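Local coordinates for protein beta-L-arabinobiosidase (Bacteroides thetaiotaomicron, PDB 5MQR) that is a multidomain glycoside hydrolase of a gut bacterium that probably cleaves arabinose linkages during the breakdown of plant pectin, at residues M242-E247 with K263-Y268; G423-L428 with V441-E446; Y690-F695 with D729-T734; G915-Y920 with F976-L981. One frame throughout, in Å; residues are numbered along the deposited sequence.

Contact 1: M242-E247 with K263-Y268; sequences MMQWVE and KAFNCY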
loop_
_atom_site.group_PDB
_atom_site.type_symbol
_atom_site.label_atom_id
_atom_site.label_comp_id
_atom_site.label_asym_id
_atom_site.label_seq_id
_atom_site.Cartn_x
_atom_site.Cartn_y
_atom_site.Cartn_z
HETATM N N MSE A 242 25.632 -24.307 15.380
HETATM C CA MSE A 242 26.506 -24.287 16.579
HETATM C C MSE A 242 26.315 -23.004 17.383
HETATM O O MSE A 242 26.328 -23.041 18.622
HETATM C CB MSE A 242 27.965 -24.513 16.229
HETATM C CG MSE A 242 28.221 -25.829 15.508
HETATM SE SE MSE A 242 27.650 -27.347 16.593
HETATM C CE MSE A 242 25.853 -27.618 15.840
HETATM N N MSE A 243 26.045 -21.887 16.706
HETATM C CA MSE A 243 25.713 -20.625 17.374
HETATM C C MSE A 243 24.496 -20.708 18.259
HETATM O O MSE A 243 24.338 -19.894 19.173
HETATM C CB MSE A 243 25.440 -19.511 16.371
HETATM C CG MSE A 243 26.683 -19.092 15.588
HETATM SE SE MSE A 243 28.094 -18.343 16.739
HETATM C CE MSE A 243 27.224 -16.582 16.928
ATOM N N GLN A 244 23.621 -21.677 17.994
ATOM C CA GLN A 244 22.391 -21.859 18.763
ATOM C C GLN A 244 22.506 -22.947 19.802
ATOM O O GLN A 244 21.508 -23.339 20.380
ATOM C CB GLN A 244 21.223 -22.155 17.820
ATOM C CG GLN A 244 21.000 -21.070 16.782
ATOM C CD GLN A 244 19.886 -21.407 15.810
ATOM O OE1 GLN A 244 18.709 -21.437 16.183
ATOM N NE2 GLN A 244 20.257 -21.685 14.555
ATOM N N TRP A 245 23.708 -23.455 20.004
ATOM C CA TRP A 245 24.010 -24.440 21.039
ATOM C C TRP A 245 24.865 -23.860 22.178
ATOM O O TRP A 245 25.170 -24.564 23.131
ATOM C CB TRP A 245 24.792 -25.601 20.431
ATOM C CG TRP A 245 24.010 -26.608 19.612
ATOM C CD1 TRP A 245 22.746 -26.478 19.086
ATOM C CD2 TRP A 245 24.498 -27.878 19.177
ATOM N NE1 TRP A 245 22.413 -27.616 18.378
ATOM C CE2 TRP A 245 23.478 -28.481 18.407
ATOM C CE3 TRP A 245 25.707 -28.565 19.361
ATOM C CZ2 TRP A 245 23.626 -29.748 17.839
ATOM C CZ3 TRP A 245 25.857 -29.820 18.800
ATOM C CH2 TRP A 245 24.821 -30.407 18.052
ATOM N N VAL A 246 25.253 -22.594 22.080
ATOM C CA VAL A 246 26.231 -22.007 23.010
ATOM C C VAL A 246 25.781 -21.930 24.473
ATOM O O VAL A 246 26.615 -22.038 25.374
ATOM C CB VAL A 246 26.672 -20.606 22.550
ATOM C CG1 VAL A 246 25.505 -19.589 22.642
ATOM C CG2 VAL A 246 27.920 -20.144 23.319
ATOM N N GLU A 247 24.484 -21.766 24.713
ATOM C CA GLU A 247 24.005 -21.663 26.084
ATOM C C GLU A 247 24.057 -22.962 26.867
ATOM O O GLU A 247 24.216 -22.893 28.079
ATOM C CB GLU A 247 22.594 -21.094 26.150
ATOM C CG GLU A 247 22.505 -19.672 25.652
ATOM C CD GLU A 247 21.081 -19.162 25.647
ATOM O OE1 GLU A 247 20.510 -19.095 26.754
ATOM O OE2 GLU A 247 20.538 -18.807 24.568
ATOM N N LYS A 263 22.409 -14.872 23.731
ATOM C CA LYS A 263 21.307 -15.806 23.930
ATOM C C LYS A 263 20.314 -15.836 22.807
ATOM O O LYS A 263 19.972 -14.799 22.274
ATOM C CB LYS A 263 20.569 -15.448 25.208
ATOM C CG LYS A 263 21.536 -15.235 26.343
ATOM C CD LYS A 263 20.994 -15.636 27.691
ATOM C CE LYS A 263 22.169 -15.761 28.652
ATOM N NZ LYS A 263 21.649 -15.918 30.029
ATOM N N ALA A 264 19.837 -17.040 22.492
ATOM C CA ALA A 264 18.733 -17.249 21.558
ATOM C C ALA A 264 19.035 -16.683 20.169
ATOM O O ALA A 264 18.202 -15.993 19.564
ATOM C CB ALA A 264 17.444 -16.663 22.131
ATOM N N PHE A 265 20.249 -16.964 19.699
ATOM C CA PHE A 265 20.691 -16.621 18.347
ATOM C C PHE A 265 19.637 -16.936 17.289
ATOM O O PHE A 265 19.028 -18.010 17.279
ATOM C CB PHE A 265 21.980 -17.389 18.043
ATOM C CG PHE A 265 22.495 -17.231 16.634
ATOM C CD1 PHE A 265 22.019 -18.041 15.607
ATOM C CD2 PHE A 265 23.501 -16.315 16.355
ATOM C CE1 PHE A 265 22.503 -17.913 14.314
ATOM C CE2 PHE A 265 24.009 -16.173 15.058
ATOM C CZ PHE A 265 23.508 -16.976 14.032
ATOM N N ASN A 266 19.403 -15.978 16.412
ATOM C CA ASN A 266 18.747 -16.253 15.133
ATOM C C ASN A 266 19.371 -15.349 14.108
ATOM O O ASN A 266 19.998 -14.360 14.464
ATOM C CB ASN A 266 17.221 -16.107 15.182
ATOM C CG ASN A 266 16.751 -14.745 15.661
ATOM O OD1 ASN A 266 16.100 -14.011 14.916
ATOM N ND2 ASN A 266 17.044 -14.416 16.920
ATOM N N CYS A 267 19.217 -15.704 12.838
ATOM C CA CYS A 267 19.865 -14.984 11.768
ATOM C C CYS A 267 19.086 -15.037 10.492
ATOM O O CYS A 267 18.181 -15.869 10.318
ATOM C CB CYS A 267 21.269 -15.573 11.514
ATOM S SG CYS A 267 21.338 -17.254 10.829
ATOM N N TYR A 268 19.469 -14.158 9.579
ATOM C CA TYR A 268 18.928 -14.182 8.236
ATOM C C TYR A 268 19.930 -13.626 7.249
ATOM O O TYR A 268 20.888 -12.968 7.646
ATOM C CB TYR A 268 17.612 -13.419 8.155
ATOM C CG TYR A 268 17.609 -11.978 8.620
ATOM C CD1 TYR A 268 18.136 -10.948 7.831
ATOM C CD2 TYR A 268 17.008 -11.629 9.818
ATOM C CE1 TYR A 268 18.088 -9.622 8.258
ATOM C CE2 TYR A 268 16.945 -10.315 10.256
ATOM C CZ TYR A 268 17.475 -9.303 9.473
ATOM O OH TYR A 268 17.377 -7.999 9.899
HETATM O O HOH W 1 22.709 -17.859 21.142
#
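Lys263 lies crosswise over Glu247, its aliphatic CB 3.4 Å from Glu247 OE2, and the same carboxylate oxygen then takes up the next backbone amide. Ala264 N donates to Glu247 OE2 at 2.8 Å, meeting the oxygen nearly along the C-O bond, while Arg152 forms a salt bridge to that oxygen as well; one buried atom thus joins an arginine to a loop. Phe265 supplies most of the apolar contact. Its CG is anti to the backbone N (chi1 175°), which turns the ring toward the 242-247 loop. Met243, present as selenomethionine, sets CB over the ring centre, 3.6 Å from the Phe265 centroid, in a CH-pi contact, and its SE stands obliquely in a Met-aromatic contact. Gln244 CG approaches Phe265 CD1 at 3.4 Å, whereas its amide is hydrogen-bonded to Arg373 through OE1 and to Gln376 through NE2. A water bridges the backbones, accepting from Phe265 N and donating to Met243 O. An alanine in place of Phe265 would probably leave Met243 CB without its aromatic face and open a gap beside Gln244. From Asn266 the chain enters the first strand of a four-stranded antiparallel sheet, the blade architecture of a beta-propeller.

Contact 2: G423-L428 with V441-E446; sequences GSIAEL and VSLEGE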
loop_
_atom_site.group_PDB
_atom_site.type_symbol
_atom_site.label_atom_id
_atom_site.label_comp_id
_atom_site.label_asym_id
_atom_site.label_seq_id
_atom_site.Cartn_x
_atom_site.Cartn_y
_atom_site.Cartn_z
ATOM N N GLY A 423 -14.542 -20.232 2.634
ATOM C CA GLY A 423 -14.722 -21.603 3.111
ATOM C C GLY A 423 -14.188 -21.845 4.505
ATOM O O GLY A 423 -14.659 -22.739 5.184
ATOM N N SER A 424 -13.210 -21.049 4.933
ATOM C CA SER A 424 -12.577 -21.193 6.256
ATOM C C SER A 424 -11.986 -19.840 6.666
ATOM O O SER A 424 -11.845 -18.936 5.819
ATOM C CB SER A 424 -11.461 -22.243 6.210
ATOM O OG SER A 424 -10.372 -21.785 5.396
ATOM N N ILE A 425 -11.636 -19.705 7.953
ATOM C CA ILE A 425 -11.095 -18.433 8.453
ATOM C C ILE A 425 -9.758 -18.049 7.823
ATOM O O ILE A 425 -9.471 -16.857 7.697
ATOM C CB ILE A 425 -11.032 -18.329 10.000
ATOM C CG1 ILE A 425 -10.145 -19.395 10.624
ATOM C CG2 ILE A 425 -12.444 -18.366 10.590
ATOM C CD1 ILE A 425 -9.902 -19.137 12.106
ATOM N N ALA A 426 -8.977 -19.042 7.385
ATOM C CA ALA A 426 -7.762 -18.785 6.618
ATOM C C ALA A 426 -8.004 -17.876 5.422
ATOM O O ALA A 426 -7.066 -17.237 4.963
ATOM C CB ALA A 426 -7.129 -20.092 6.137
ATOM N N GLU A 427 -9.230 -17.837 4.892
ATOM C CA GLU A 427 -9.561 -16.952 3.768
ATOM C C GLU A 427 -10.032 -15.552 4.177
ATOM O O GLU A 427 -10.288 -14.705 3.308
ATOM C CB GLU A 427 -10.596 -17.622 2.854
ATOM C CG GLU A 427 -10.059 -18.803 2.048
ATOM C CD GLU A 427 -11.178 -19.644 1.486
ATOM O OE1 GLU A 427 -11.889 -19.162 0.579
ATOM O OE2 GLU A 427 -11.367 -20.786 1.970
ATOM N N LEU A 428 -10.144 -15.294 5.479
ATOM C CA LEU A 428 -10.461 -13.955 5.975
ATOM C C LEU A 428 -9.207 -13.091 6.090
ATOM O O LEU A 428 -8.784 -12.692 7.180
ATOM C CB LEU A 428 -11.225 -14.012 7.289
ATOM C CG LEU A 428 -12.547 -14.776 7.249
ATOM C CD1 LEU A 428 -13.280 -14.646 8.585
ATOM C CD2 LEU A 428 -13.447 -14.314 6.121
ATOM N N VAL A 441 -13.045 -18.642 17.007
ATOM C CA VAL A 441 -13.708 -17.934 15.939
ATOM C C VAL A 441 -13.821 -18.873 14.738
ATOM O O VAL A 441 -12.870 -19.563 14.425
ATOM C CB VAL A 441 -12.901 -16.671 15.580
ATOM C CG1 VAL A 441 -13.462 -16.000 14.330
ATOM C CG2 VAL A 441 -12.883 -15.725 16.766
ATOM N N SER A 442 -14.969 -18.890 14.068
ATOM C CA SER A 442 -15.183 -19.806 12.961
ATOM C C SER A 442 -16.204 -19.244 11.998
ATOM O O SER A 442 -16.864 -18.269 12.313
ATOM C CB SER A 442 -15.688 -21.177 13.481
ATOM O OG SER A 442 -16.935 -21.007 14.157
ATOM N N LEU A 443 -16.346 -19.894 10.843
ATOM C CA LEU A 443 -17.392 -19.562 9.881
ATOM C C LEU A 443 -18.548 -20.550 9.939
ATOM O O LEU A 443 -18.365 -21.732 10.220
ATOM C CB LEU A 443 -16.824 -19.539 8.470
ATOM C CG LEU A 443 -15.847 -18.391 8.202
ATOM C CD1 LEU A 443 -15.122 -18.590 6.878
ATOM C CD2 LEU A 443 -16.569 -17.062 8.219
ATOM N N GLU A 444 -19.738 -20.041 9.677
ATOM C CA GLU A 444 -20.932 -20.849 9.577
ATOM C C GLU A 444 -21.787 -20.230 8.478
ATOM O O GLU A 444 -22.701 -19.439 8.732
ATOM C CB GLU A 444 -21.660 -20.882 10.925
ATOM C CG GLU A 444 -22.935 -21.724 10.970
ATOM C CD GLU A 444 -23.688 -21.540 12.281
ATOM O OE1 GLU A 444 -23.241 -22.081 13.308
ATOM O OE2 GLU A 444 -24.731 -20.835 12.302
ATOM N N GLY A 445 -21.459 -20.599 7.242
ATOM C CA GLY A 445 -22.127 -20.057 6.062
ATOM C C GLY A 445 -21.913 -18.556 5.955
ATOM O O GLY A 445 -20.770 -18.095 5.864
ATOM N N GLU A 446 -23.012 -17.807 6.038
ATOM C CA GLU A 446 -23.005 -16.338 5.906
ATOM C C GLU A 446 -22.425 -15.657 7.172
ATOM O O GLU A 446 -22.147 -14.460 7.156
ATOM C CB GLU A 446 -24.447 -15.823 5.599
ATOM C CG GLU A 446 -25.366 -15.736 6.831
ATOM C CD GLU A 446 -26.877 -15.696 6.544
ATOM O OE1 GLU A 446 -27.386 -16.696 5.984
ATOM O OE2 GLU A 446 -27.579 -14.702 6.935
#
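Leu443 meets Ser424, Ile425 and Leu428 where a 3-10 turn, residues 425-427, covers a strand of a beta-hairpin. That strand, 441-444, pairs antiparallel with 447-452 in the sheet of the sialidase-like CBM domain; no hydrogen bond crosses between strand and turn, and the contact is made by van der Waals packing. Followed outward, the leucine shows how one branched side chain can serve three neighbours. CB points toward the turn, and CG, anti to the carbonyl carbon (chi1 -68°), arrives 4.2 Å from Ile425 CG2. There the chain forks. CD1 presses on backbone rather than on another side chain, 3.4 Å from Ser424 C, and it also approaches Gly423 C. CD2 goes the other way and slides past Leu428 CD1 at 4.1 Å, the two leucines running in opposite directions. An alanine here would probably strip Ile425 and Leu428 of their shared apolar partner and leave the backbone at Ser424 uncovered on this side. Leu448 and Phe419 add to the apolar surroundings of Leu443, and Ile433 of the neighbouring strand 431-435 touches both Ile425 and Leu428. The turn keeps its own shape through Leu428 N, bonded to Ile425 O, and Glu427 N, bonded to Ser424 O. Toward the start of the strand, Ile425 CD1 ends 3.8 Å from Val441 O.

Contact 3: Y690-F695 with D729-T734; sequences YGMTEF and DQIIHT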
loop_
_atom_site.group_PDB
_atom_site.type_symbol
_atom_site.label_atom_id
_atom_site.label_comp_id
_atom_site.label_asym_id
_atom_site.label_seq_id
_atom_site.Cartn_x
_atom_site.Cartn_y
_atom_site.Cartn_z
ATOM N N TYR A 690 -21.053 28.328 -15.201
ATOM C CA TYR A 690 -19.616 28.507 -15.149
ATOM C C TYR A 690 -18.998 28.644 -16.531
ATOM O O TYR A 690 -19.425 27.978 -17.477
ATOM C CB TYR A 690 -18.939 27.354 -14.416
ATOM C CG TYR A 690 -19.274 27.199 -12.936
ATOM C CD1 TYR A 690 -18.901 28.181 -12.001
ATOM C CD2 TYR A 690 -19.887 26.042 -12.457
ATOM C CE1 TYR A 690 -19.142 28.013 -10.644
ATOM C CE2 TYR A 690 -20.163 25.881 -11.096
ATOM C CZ TYR A 690 -19.784 26.872 -10.201
ATOM O OH TYR A 690 -20.043 26.721 -8.863
ATOM N N GLY A 691 -18.023 29.552 -16.613
ATOM C CA GLY A 691 -17.165 29.736 -17.768
ATOM C C GLY A 691 -15.740 29.454 -17.341
ATOM O O GLY A 691 -15.474 29.374 -16.133
HETATM N N MSE A 692 -14.848 29.273 -18.323
HETATM C CA MSE A 692 -13.405 29.130 -18.084
HETATM C C MSE A 692 -12.628 30.146 -18.890
HETATM O O MSE A 692 -12.616 30.114 -20.133
HETATM C CB MSE A 692 -12.885 27.713 -18.337
HETATM C CG MSE A 692 -11.383 27.616 -18.124
HETATM SE SE MSE A 692 -10.844 25.758 -17.743
HETATM C CE MSE A 692 -11.269 25.611 -15.814
ATOM N N THR A 693 -11.935 31.026 -18.166
ATOM C CA THR A 693 -11.080 32.039 -18.744
ATOM C C THR A 693 -9.689 31.514 -19.137
ATOM O O THR A 693 -9.282 30.395 -18.758
ATOM C CB THR A 693 -10.900 33.202 -17.749
ATOM O OG1 THR A 693 -10.460 32.678 -16.495
ATOM C CG2 THR A 693 -12.224 33.948 -17.529
ATOM N N GLU A 694 -8.993 32.349 -19.913
ATOM C CA GLU A 694 -7.611 32.151 -20.352
ATOM C C GLU A 694 -6.706 33.168 -19.612
ATOM O O GLU A 694 -5.771 32.761 -18.877
ATOM C CB GLU A 694 -7.520 32.317 -21.883
ATOM C CG GLU A 694 -6.129 32.204 -22.481
ATOM C CD GLU A 694 -6.019 32.730 -23.909
ATOM O OE1 GLU A 694 -6.540 32.104 -24.847
ATOM O OE2 GLU A 694 -5.338 33.751 -24.099
ATOM N N PHE A 695 -6.990 34.466 -19.836
ATOM C CA PHE A 695 -6.421 35.577 -19.076
ATOM C C PHE A 695 -7.382 35.888 -17.942
ATOM O O PHE A 695 -8.603 35.936 -18.165
ATOM C CB PHE A 695 -6.348 36.850 -19.915
ATOM C CG PHE A 695 -5.179 36.921 -20.861
ATOM C CD1 PHE A 695 -3.946 37.357 -20.420
ATOM C CD2 PHE A 695 -5.337 36.621 -22.199
ATOM C CE1 PHE A 695 -2.873 37.477 -21.291
ATOM C CE2 PHE A 695 -4.278 36.726 -23.082
ATOM C CZ PHE A 695 -3.039 37.162 -22.625
ATOM N N ASP A 729 -19.020 20.531 -17.238
ATOM C CA ASP A 729 -20.327 20.468 -17.908
ATOM C C ASP A 729 -20.775 21.882 -18.340
ATOM O O ASP A 729 -21.121 22.117 -19.486
ATOM C CB ASP A 729 -21.400 19.908 -16.972
ATOM C CG ASP A 729 -21.380 18.388 -16.814
ATOM O OD1 ASP A 729 -20.633 17.619 -17.456
ATOM O OD2 ASP A 729 -22.194 17.972 -15.978
ATOM N N GLN A 730 -20.733 22.804 -17.384
ATOM C CA GLN A 730 -21.161 24.184 -17.568
ATOM C C GLN A 730 -20.230 24.994 -18.467
ATOM O O GLN A 730 -20.706 25.731 -19.335
ATOM C CB GLN A 730 -21.362 24.870 -16.204
ATOM C CG GLN A 730 -22.593 24.333 -15.474
ATOM C CD GLN A 730 -22.883 25.005 -14.146
ATOM O OE1 GLN A 730 -22.712 26.231 -13.983
ATOM N NE2 GLN A 730 -23.333 24.215 -13.185
ATOM N N ILE A 731 -18.918 24.836 -18.268
ATOM C CA ILE A 731 -17.900 25.493 -19.094
ATOM C C ILE A 731 -18.113 25.225 -20.570
ATOM O O ILE A 731 -18.072 26.150 -21.371
ATOM C CB ILE A 731 -16.467 25.078 -18.691
ATOM C CG1 ILE A 731 -16.075 25.750 -17.371
ATOM C CG2 ILE A 731 -15.444 25.455 -19.756
ATOM C CD1 ILE A 731 -14.996 24.986 -16.611
ATOM N N ILE A 732 -18.303 23.961 -20.913
ATOM C CA ILE A 732 -18.615 23.548 -22.269
ATOM C C ILE A 732 -19.979 24.099 -22.708
ATOM O O ILE A 732 -20.069 24.722 -23.775
ATOM C CB ILE A 732 -18.539 22.003 -22.420
ATOM C CG1 ILE A 732 -17.077 21.568 -22.303
ATOM C CG2 ILE A 732 -19.122 21.520 -23.753
ATOM C CD1 ILE A 732 -16.906 20.091 -22.095
ATOM N N HIS A 733 -21.026 23.902 -21.909
ATOM C CA HIS A 733 -22.349 24.400 -22.318
ATOM C C HIS A 733 -22.347 25.920 -22.491
ATOM O O HIS A 733 -22.997 26.427 -23.379
ATOM C CB HIS A 733 -23.462 23.939 -21.375
ATOM C CG HIS A 733 -23.778 22.473 -21.485
ATOM N ND1 HIS A 733 -24.494 21.788 -20.521
ATOM C CD2 HIS A 733 -23.442 21.555 -22.425
ATOM C CE1 HIS A 733 -24.591 20.515 -20.868
ATOM N NE2 HIS A 733 -23.968 20.351 -22.020
ATOM N N THR A 734 -21.567 26.628 -21.683
ATOM C CA THR A 734 -21.440 28.077 -21.806
ATOM C C THR A 734 -20.881 28.487 -23.188
ATOM O O THR A 734 -21.415 29.398 -23.818
ATOM C CB THR A 734 -20.558 28.618 -20.672
ATOM O OG1 THR A 734 -21.251 28.474 -19.424
ATOM C CG2 THR A 734 -20.195 30.065 -20.894
HETATM O O HOH W 2 -16.709 28.650 -20.891
#
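A two-residue strand, 691-692, paired with 683-684 in a small antiparallel ladder, lies against helix 726-737, and Tyr690 leads it in by touching Gln730, Ile731 and Thr734. The polar part belongs to the backbone of Tyr690. Its N donates to Gln730 OE1 at 2.9 Å, the N-H...O angle being 159° and the donor tilted 17° from the carbonyl plane. Gln730 holds CG anti to its carbonyl carbon and runs extended beyond it, which carries the amide up beside the tyrosine ring. The two flat groups lie only 19° apart, and OE1 also comes 3.2 Å from Tyr690 CD2. On the carbonyl side of the same residue, Tyr690 O sits 2.7 Å from Thr734 OG1, one helical turn beyond Gln730, and takes a C-H...O contact from Ile731 CA.

The apolar part follows along the strand. Ile731 CG1 lies 3.7 Å from Gly691 C, its CG2 meets Met692 CB at the same 3.7 Å, and CD1 continues toward the selenomethionine CE. A water accepts from Met692 N and donates to Ile731 O. Ile683 adds to the cover over both Tyr690 and Met692. The directed bond from Tyr690 N to Gln730 OE1, with Thr734 OG1 as a close polar neighbour of the carbonyl, probably sets where the strand enters, while Ile731 packs against Gly691 and Met692 by non-directional contact.

Contact 4: G915-Y920 with F976-L981; sequences GFSAPY and FRQMEL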
loop_
_atom_site.group_PDB
_atom_site.type_symbol
_atom_site.label_atom_id
_atom_site.label_comp_id
_atom_site.label_asym_id
_atom_site.label_seq_id
_atom_site.Cartn_x
_atom_site.Cartn_y
_atom_site.Cartn_z
ATOM N N GLY A 915 17.555 21.826 -33.569
ATOM C CA GLY A 915 16.121 21.653 -33.683
ATOM C C GLY A 915 15.343 22.342 -32.573
ATOM O O GLY A 915 15.366 23.572 -32.458
ATOM N N PHE A 916 14.662 21.539 -31.761
ATOM C CA PHE A 916 13.785 22.068 -30.733
ATOM C C PHE A 916 14.367 22.044 -29.321
ATOM O O PHE A 916 13.795 22.658 -28.420
ATOM C CB PHE A 916 12.433 21.345 -30.780
ATOM C CG PHE A 916 11.752 21.471 -32.103
ATOM C CD1 PHE A 916 11.118 22.661 -32.460
ATOM C CD2 PHE A 916 11.784 20.434 -33.021
ATOM C CE1 PHE A 916 10.515 22.809 -33.705
ATOM C CE2 PHE A 916 11.171 20.565 -34.270
ATOM C CZ PHE A 916 10.543 21.754 -34.614
ATOM N N SER A 917 15.489 21.355 -29.119
ATOM C CA SER A 917 16.034 21.193 -27.776
ATOM C C SER A 917 16.698 22.477 -27.321
ATOM O O SER A 917 17.676 22.919 -27.932
ATOM C CB SER A 917 17.048 20.071 -27.720
ATOM O OG SER A 917 17.387 19.843 -26.381
ATOM N N ALA A 918 16.165 23.084 -26.264
ATOM C CA ALA A 918 16.753 24.315 -25.690
ATOM C C ALA A 918 16.969 24.173 -24.191
ATOM O O ALA A 918 16.416 23.238 -23.582
ATOM C CB ALA A 918 15.861 25.516 -25.982
ATOM N N PRO A 919 17.753 25.099 -23.586
ATOM C CA PRO A 919 17.983 24.975 -22.157
ATOM C C PRO A 919 16.728 24.959 -21.269
ATOM O O PRO A 919 16.732 24.234 -20.273
ATOM C CB PRO A 919 18.902 26.166 -21.839
ATOM C CG PRO A 919 19.688 26.340 -23.087
ATOM C CD PRO A 919 18.668 26.095 -24.176
ATOM N N TYR A 920 15.670 25.676 -21.641
ATOM C CA TYR A 920 14.419 25.653 -20.840
ATOM C C TYR A 920 13.247 24.822 -21.400
ATOM O O TYR A 920 12.136 24.892 -20.874
ATOM C CB TYR A 920 14.020 27.083 -20.426
ATOM C CG TYR A 920 14.953 27.571 -19.345
ATOM C CD1 TYR A 920 16.196 28.105 -19.654
ATOM C CD2 TYR A 920 14.625 27.421 -18.022
ATOM C CE1 TYR A 920 17.073 28.500 -18.666
ATOM C CE2 TYR A 920 15.489 27.807 -17.022
ATOM C CZ TYR A 920 16.712 28.343 -17.335
ATOM O OH TYR A 920 17.550 28.737 -16.314
ATOM N N PHE A 976 10.844 12.232 -20.163
ATOM C CA PHE A 976 10.959 12.660 -18.772
ATOM C C PHE A 976 11.702 13.970 -18.671
ATOM O O PHE A 976 11.279 14.867 -17.946
ATOM C CB PHE A 976 11.692 11.625 -17.902
ATOM C CG PHE A 976 11.713 11.978 -16.440
ATOM C CD1 PHE A 976 12.748 12.748 -15.907
ATOM C CD2 PHE A 976 10.683 11.580 -15.611
ATOM C CE1 PHE A 976 12.755 13.108 -14.570
ATOM C CE2 PHE A 976 10.698 11.901 -14.256
ATOM C CZ PHE A 976 11.727 12.680 -13.733
ATOM N N ARG A 977 12.804 14.068 -19.409
ATOM C CA ARG A 977 13.662 15.242 -19.372
ATOM C C ARG A 977 12.913 16.490 -19.843
ATOM O O ARG A 977 13.065 17.550 -19.253
ATOM C CB ARG A 977 14.945 15.005 -20.190
ATOM C CG ARG A 977 15.977 16.132 -20.176
ATOM C CD ARG A 977 16.381 16.517 -18.742
ATOM N NE ARG A 977 17.355 17.610 -18.727
ATOM C CZ ARG A 977 17.618 18.410 -17.685
ATOM N NH1 ARG A 977 16.987 18.287 -16.513
ATOM N NH2 ARG A 977 18.530 19.373 -17.825
ATOM N N GLN A 978 12.082 16.360 -20.868
ATOM C CA GLN A 978 11.312 17.507 -21.359
ATOM C C GLN A 978 10.202 17.894 -20.390
ATOM O O GLN A 978 9.925 19.078 -20.240
ATOM C CB GLN A 978 10.748 17.263 -22.763
ATOM C CG GLN A 978 11.796 17.355 -23.859
ATOM C CD GLN A 978 12.555 18.685 -23.839
ATOM O OE1 GLN A 978 11.979 19.720 -23.553
ATOM N NE2 GLN A 978 13.839 18.652 -24.123
HETATM N N MSE A 979 9.591 16.910 -19.725
HETATM C CA MSE A 979 8.668 17.209 -18.643
HETATM C C MSE A 979 9.371 17.889 -17.489
HETATM O O MSE A 979 8.809 18.802 -16.902
HETATM C CB MSE A 979 7.930 15.966 -18.145
HETATM C CG MSE A 979 6.936 15.447 -19.172
HETATM SE SE MSE A 979 5.340 16.587 -19.235
HETATM C CE MSE A 979 4.516 16.105 -17.501
ATOM N N GLU A 980 10.591 17.470 -17.164
ATOM C CA GLU A 980 11.377 18.100 -16.111
ATOM C C GLU A 980 11.703 19.581 -16.409
ATOM O O GLU A 980 11.597 20.453 -15.532
ATOM C CB GLU A 980 12.669 17.305 -15.873
ATOM C CG GLU A 980 13.500 17.804 -14.698
ATOM C CD GLU A 980 14.556 16.801 -14.245
ATOM O OE1 GLU A 980 15.408 16.457 -15.071
ATOM O OE2 GLU A 980 14.535 16.354 -13.071
ATOM N N LEU A 981 12.108 19.853 -17.644
ATOM C CA LEU A 981 12.372 21.217 -18.090
ATOM C C LEU A 981 11.088 22.076 -18.091
ATOM O O LEU A 981 11.133 23.247 -17.722
ATOM C CB LEU A 981 13.017 21.211 -19.481
ATOM C CG LEU A 981 14.427 20.619 -19.588
ATOM C CD1 LEU A 981 14.978 20.629 -21.032
ATOM C CD2 LEU A 981 15.389 21.354 -18.662
HETATM O O HOH W 3 16.027 20.602 -24.240
#
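Leu981 stands on helix 972-985 with its side chain directed at the backbone of 918-920, and the contact is read most easily as one leucine fork held against a row of carbonyl oxygens. With CG anti to the carbonyl carbon (chi1 -67°), the two methyls divide the work: CD2 comes 3.6 Å from Pro919 O, while CD1 rests 3.9 Å from Ala918 O. Behind them CB faces Tyr920 O at 4.0 Å. The side chains of Pro919 and Tyr920 leave their backbone on the far side, so the leucine meets main chain and not rings.

One turn earlier on the helix, Arg977 spreads its guanidinium flat against the same leucine, CD2 lying over one face. The plate is steadied by a salt bridge, Arg977 NH1 to Glu980 OE1 at 2.8 Å, which enters in the guanidinium plane but reaches the carboxylate from above its plane. Glu980 OE2 is hydrogen-bonded to Gln665.

Gln978 leans the other way. Bent at chi2 (-55°), it brings its amide near Ser917 without direct bonding, and a water bridges them: it accepts from Gln978 NE2 at 2.9 Å, donates to Ala918 O at 2.7 Å, and lies 2.6 Å from Ser917 OG. Strand 917-918, paired with 921-922 as a tight hairpin, is thereby joined, by van der Waals contact of the leucine with main-chain oxygens and by a water bridge, to a helix of the MGH1-like glycoside hydrolase domain, an arrangement consistent with the (alpha/alpha)6 barrel of six-hairpin glycosidases.

The four contacts follow one another along the chain without touching. Contacts 1 and 3 are buried, and both use hydrogen bonds between a side chain and backbone; in contact 1 a charged carboxylate does this beside an aromatic CH-pi contact, in contact 3 a neutral amide beside aliphatic packing. Contacts 2 and 4 are only partly buried and have no direct bond across: contact 2 packs aliphatic side chains on each other and on backbone, contact 4 a leucine on main-chain oxygens with a bridging water. In the beta-rich part, contact 1 joins a loop to the lead-in of a strand, contact 2 a 3-10 turn to a strand. Contacts 3 and 4 set short hairpins on helices, their centres about 31 Å apart.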